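Local coordinates for protein WPL1 (PDB 3ZIK) that is a Wapl homologue, here its Wap1-domain part, and probably promotes release of cohesin from chromosomes, as its relatives do, at residues L217-L222 / L251-A256; L277-L282 / M319-Q324. All blocks are in the same frame, centred on the assembly; numbering follows the deposited sequence.

Contact 1. Residues L217-L222 / L251-A256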
# COMPACT_ATOMS: atom_id res chain seq x y z
N LEU A 217 15.75 -2.09 0.24
CA LEU A 217 15.22 -0.94 -0.47
C LEU A 217 16.10 0.30 -0.35
O LEU A 217 16.67 0.53 0.70
CB LEU A 217 13.85 -0.61 0.11
CG LEU A 217 12.66 -1.42 -0.35
CD1 LEU A 217 11.47 -1.14 0.57
CD2 LEU A 217 12.38 -1.07 -1.78
N SER A 218 16.10 1.17 -1.36
CA SER A 218 16.84 2.43 -1.30
C SER A 218 16.46 3.31 -0.08
O SER A 218 15.34 3.21 0.47
CB SER A 218 16.53 3.26 -2.54
OG SER A 218 15.12 3.45 -2.63
N ARG A 219 17.37 4.21 0.28
CA ARG A 219 17.13 5.21 1.33
C ARG A 219 15.87 6.02 1.11
O ARG A 219 15.09 6.25 2.04
CB ARG A 219 18.35 6.10 1.50
CG ARG A 219 19.47 5.27 2.11
CD ARG A 219 20.70 6.07 2.46
NE ARG A 219 21.57 5.20 3.23
CZ ARG A 219 22.89 5.17 3.13
NH1 ARG A 219 23.52 5.98 2.27
NH2 ARG A 219 23.57 4.32 3.90
N GLU A 220 15.60 6.31 -0.16
CA GLU A 220 14.48 7.11 -0.51
C GLU A 220 13.17 6.35 -0.38
O GLU A 220 12.19 6.89 0.17
CB GLU A 220 14.63 7.73 -1.92
CG GLU A 220 13.77 8.99 -2.15
CD GLU A 220 14.14 10.20 -1.24
OE1 GLU A 220 15.34 10.58 -1.16
OE2 GLU A 220 13.21 10.79 -0.60
N LYS A 221 13.10 5.12 -0.87
CA LYS A 221 11.88 4.35 -0.63
C LYS A 221 11.65 4.14 0.86
O LYS A 221 10.52 4.06 1.26
CB LYS A 221 11.87 3.02 -1.37
CG LYS A 221 11.62 3.17 -2.88
CD LYS A 221 11.17 1.90 -3.62
CE LYS A 221 11.47 2.02 -5.12
NZ LYS A 221 11.17 0.80 -5.94
N LEU A 222 12.72 4.02 1.66
CA LEU A 222 12.59 3.85 3.11
C LEU A 222 12.12 5.10 3.85
O LEU A 222 11.90 5.05 5.04
CB LEU A 222 13.92 3.38 3.74
CG LEU A 222 14.42 1.99 3.36
CD1 LEU A 222 15.87 1.85 3.84
CD2 LEU A 222 13.45 0.92 3.91
N LEU A 251 20.04 -2.44 7.01
CA LEU A 251 18.76 -1.80 7.25
C LEU A 251 18.87 -0.85 8.44
O LEU A 251 18.42 0.34 8.35
CB LEU A 251 17.62 -2.84 7.42
CG LEU A 251 16.24 -2.30 7.78
CD1 LEU A 251 15.86 -1.36 6.63
CD2 LEU A 251 15.27 -3.47 7.84
N VAL A 252 19.50 -1.33 9.51
CA VAL A 252 19.73 -0.54 10.74
C VAL A 252 20.52 0.71 10.43
O VAL A 252 20.14 1.82 10.81
CB VAL A 252 20.36 -1.39 11.87
CG1 VAL A 252 20.71 -0.56 13.11
CG2 VAL A 252 19.35 -2.46 12.25
N ARG A 253 21.56 0.54 9.62
CA ARG A 253 22.37 1.64 9.20
C ARG A 253 21.53 2.73 8.49
O ARG A 253 21.63 3.94 8.84
CB ARG A 253 23.51 1.11 8.32
CG ARG A 253 24.56 2.15 7.94
CD ARG A 253 25.54 1.59 6.91
NE ARG A 253 25.99 2.65 6.01
CZ ARG A 253 26.99 3.48 6.28
NH1 ARG A 253 27.65 3.37 7.43
NH2 ARG A 253 27.33 4.43 5.40
N SER A 254 20.74 2.34 7.49
CA SER A 254 19.99 3.33 6.72
C SER A 254 18.96 4.04 7.59
O SER A 254 18.83 5.23 7.48
CB SER A 254 19.31 2.72 5.52
OG SER A 254 20.23 2.10 4.68
N LEU A 255 18.32 3.30 8.50
CA LEU A 255 17.36 3.86 9.50
C LEU A 255 18.03 4.85 10.42
O LEU A 255 17.56 5.97 10.59
CB LEU A 255 16.65 2.74 10.29
CG LEU A 255 15.69 1.90 9.40
CD1 LEU A 255 15.14 0.66 10.15
CD2 LEU A 255 14.54 2.72 8.80
N ALA A 256 19.19 4.46 10.94
CA ALA A 256 19.93 5.31 11.87
C ALA A 256 20.44 6.59 11.17
O ALA A 256 20.39 7.66 11.74
CB ALA A 256 21.10 4.52 12.45

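Contact 2. Residues L277-L282 / M319-Q324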
# COMPACT_ATOMS: atom_id res chain seq x y z
N LEU A 277 7.32 10.20 10.10
CA LEU A 277 8.49 9.50 9.61
C LEU A 277 9.38 9.00 10.74
O LEU A 277 9.71 7.81 10.80
CB LEU A 277 9.29 10.40 8.70
CG LEU A 277 10.59 9.84 8.13
CD1 LEU A 277 10.32 8.65 7.24
CD2 LEU A 277 11.36 10.94 7.36
N LEU A 278 9.76 9.88 11.64
CA LEU A 278 10.54 9.47 12.80
C LEU A 278 9.82 8.41 13.68
O LEU A 278 10.46 7.46 14.13
CB LEU A 278 10.86 10.71 13.61
CG LEU A 278 11.97 11.59 12.98
CD1 LEU A 278 12.00 12.92 13.80
CD2 LEU A 278 13.34 10.94 13.10
N ILE A 279 8.51 8.52 13.91
CA ILE A 279 7.77 7.48 14.71
C ILE A 279 7.90 6.10 14.01
O ILE A 279 8.21 5.10 14.62
CB ILE A 279 6.24 7.85 14.89
CG1 ILE A 279 6.06 9.00 15.92
CG2 ILE A 279 5.38 6.61 15.28
CD1 ILE A 279 4.64 9.59 15.96
N LEU A 280 7.70 6.07 12.68
CA LEU A 280 7.80 4.80 11.90
C LEU A 280 9.25 4.27 11.81
O LEU A 280 9.49 3.06 11.99
CB LEU A 280 7.17 4.98 10.51
CG LEU A 280 5.64 5.23 10.58
CD1 LEU A 280 5.15 5.67 9.21
CD2 LEU A 280 4.79 4.05 11.15
N GLN A 281 10.21 5.14 11.54
CA GLN A 281 11.60 4.65 11.55
C GLN A 281 12.10 4.16 12.92
O GLN A 281 12.78 3.12 13.00
CB GLN A 281 12.54 5.72 11.04
CG GLN A 281 12.30 5.93 9.55
CD GLN A 281 13.25 6.92 8.86
OE1 GLN A 281 13.60 7.98 9.39
NE2 GLN A 281 13.59 6.59 7.57
N LEU A 282 11.73 4.87 13.98
CA LEU A 282 12.09 4.41 15.33
C LEU A 282 11.36 3.16 15.70
O LEU A 282 11.97 2.31 16.35
CB LEU A 282 11.93 5.51 16.41
CG LEU A 282 12.93 6.66 16.30
CD1 LEU A 282 12.46 7.92 17.04
CD2 LEU A 282 14.31 6.19 16.75
N MET A 319 7.52 15.92 27.08
CA MET A 319 8.17 14.85 26.34
C MET A 319 7.30 14.43 25.20
O MET A 319 6.24 13.89 25.43
CB MET A 319 8.38 13.65 27.27
CG MET A 319 9.29 13.95 28.47
SD MET A 319 11.03 13.83 28.04
CE MET A 319 11.03 12.17 27.35
N SER A 320 7.74 14.65 23.95
CA SER A 320 6.97 14.15 22.79
C SER A 320 7.02 12.64 22.72
O SER A 320 7.89 12.04 23.28
CB SER A 320 7.51 14.75 21.50
OG SER A 320 8.89 14.37 21.30
N PHE A 321 6.05 12.02 22.06
CA PHE A 321 6.05 10.62 21.80
C PHE A 321 7.33 10.18 21.03
O PHE A 321 7.79 9.06 21.25
CB PHE A 321 4.75 10.21 21.00
CG PHE A 321 4.65 8.71 20.73
CD1 PHE A 321 4.48 7.80 21.78
CD2 PHE A 321 4.76 8.20 19.44
CE1 PHE A 321 4.41 6.42 21.54
CE2 PHE A 321 4.68 6.80 19.19
CZ PHE A 321 4.51 5.92 20.22
N VAL A 322 7.82 11.03 20.10
CA VAL A 322 8.97 10.72 19.20
C VAL A 322 10.22 10.60 20.09
O VAL A 322 10.92 9.59 20.02
CB VAL A 322 9.20 11.82 18.14
CG1 VAL A 322 10.63 11.75 17.53
CG2 VAL A 322 8.15 11.68 17.04
N LEU A 323 10.42 11.57 20.98
CA LEU A 323 11.45 11.54 21.99
C LEU A 323 11.40 10.31 22.92
O LEU A 323 12.44 9.70 23.15
CB LEU A 323 11.52 12.86 22.77
CG LEU A 323 12.57 12.91 23.90
CD1 LEU A 323 13.97 12.66 23.23
CD2 LEU A 323 12.53 14.28 24.59
N GLN A 324 10.22 9.92 23.41
CA GLN A 324 10.06 8.73 24.28
C GLN A 324 10.45 7.50 23.50
O GLN A 324 11.10 6.59 24.05
CB GLN A 324 8.59 8.56 24.79
CG GLN A 324 8.20 9.70 25.70
CD GLN A 324 6.73 9.66 26.11
OE1 GLN A 324 5.84 9.47 25.29
NE2 GLN A 324 6.47 9.89 27.40

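Contact 1. Residues L217-L222 / L251-A256
Arg219 reaches out from the loop 217-222 to lie alongside Ser254 on helix 248-261, while Leu222, from the same loop, closes on that serine from its carbon side. Arg219 CG sits beside the backbone N, anti to the carbonyl carbon (chi1 -69°), and the chain then runs extended to NE, which carries the guanidinium to the helix surface. There Ser254 OG lies at the edge of the guanidinium, near its plane, 3.7 Å from Arg219 NE, a van der Waals neighbour and not a hydrogen bond. The serine hydroxyl is held instead by its own helix, bonding to the carbonyl of Ser250 one turn back. Deeper in, Leu222 CD1 packs on Ser254 CB at 3.9 Å, and the same methyl lies 4.3 Å from Leu251 CD1, one helical turn earlier. Leu222 is itself backed by Leu231 of helix 225-235. Within the loop, Lys221 N donates to Ser218 OG over 3.2 Å, an ST motif. At the outer end of the contact Arg219 NH2 comes within 3.6 Å of Arg253 NE, the two guanidinium planes turned 45° apart. Two like charges this close would be expected to cost something, and the salt bridge from Arg253 NH1 to Glu300 probably offsets part of it. With no hydrogen bond between the segments, the loop that follows helix 201-215 is joined to helix 248-261, beyond helices 225-235 and 238-242 of the alpha-helical Wap1 domain, by van der Waals packing, apolar at Leu222 and along the Arg219 side chain on the more exposed flank.

Contact 2. Residues L277-L282 / M319-Q324
The first turn of helix 321-336 meets the middle of helix 272-289 with the backbones closest at Ile279 and Val322, whose CA atoms are 5.7 Å apart. Val322 is the centre of the packing, its two methyls serving different partners. Val322 CG2 approaches Ile279 CG1 at 3.6 Å, whereas Val322 CG1, anti to the backbone N (chi1 161°), turns to Leu278 and lies 4.1 Å from Leu278 CB. The side chains of Leu278 and Val322 cross at about a right angle, as do those of Ile279 and Val322. Leu282, one turn on from Leu278, adds its CD1 at 3.7 Å from the carbonyl O of Val322. On the more exposed flank the ring of Phe321 offers its edge to Ile279, with CD2 3.7 Å from Ile279 CD1 and CE2 4.0 Å from Ile279 CG2. Ile279 CG1 thus sits between the ring edge and the valine, and CG2 and CD1 add contact to the ring. An alanine at this position would lack CG1, CG2 and CD1, and would probably leave the Phe321 edge and Val322 CG2 without their apolar partner. Ser320 caps the incoming helix at its N-cap position, its OG accepting from Leu323 N at 3.2 Å, and this hydroxyl is also hydrogen-bonded to the carbonyl of Val267. The short helix 264-267 therefore flanks the contact, with Ile266 packed on Val322 and Leu323. Farther along helix 321-336, Leu325, Phe326 and Val329 meet Leu282, while helix 225-235 packs on helix 272-289 through Leu277, Leu280 and Gln281.

In the fold
From the N terminus, the chain leaves helix 201-215 through the loop 217-222 and passes helices 225-235 and 238-242 before helix 248-261 returns to that loop, closing contact 1. Contact 2 opens only afterwards: helix 272-289 supplies 277-282, and the chain runs on past helix 304-313 until the start of helix 321-336 comes back to it. The two closures are therefore in series, neither nested nor crossed, with centres about 17 Å apart. They meet through Gln281, whose CG packs against Leu255 and whose NE2 makes a weak hydrogen bond to Leu222 O. Together they tie the loop after helix 201-215 to helix 248-261, and helix 272-289 to helix 321-336, within one helical Wap1 domain.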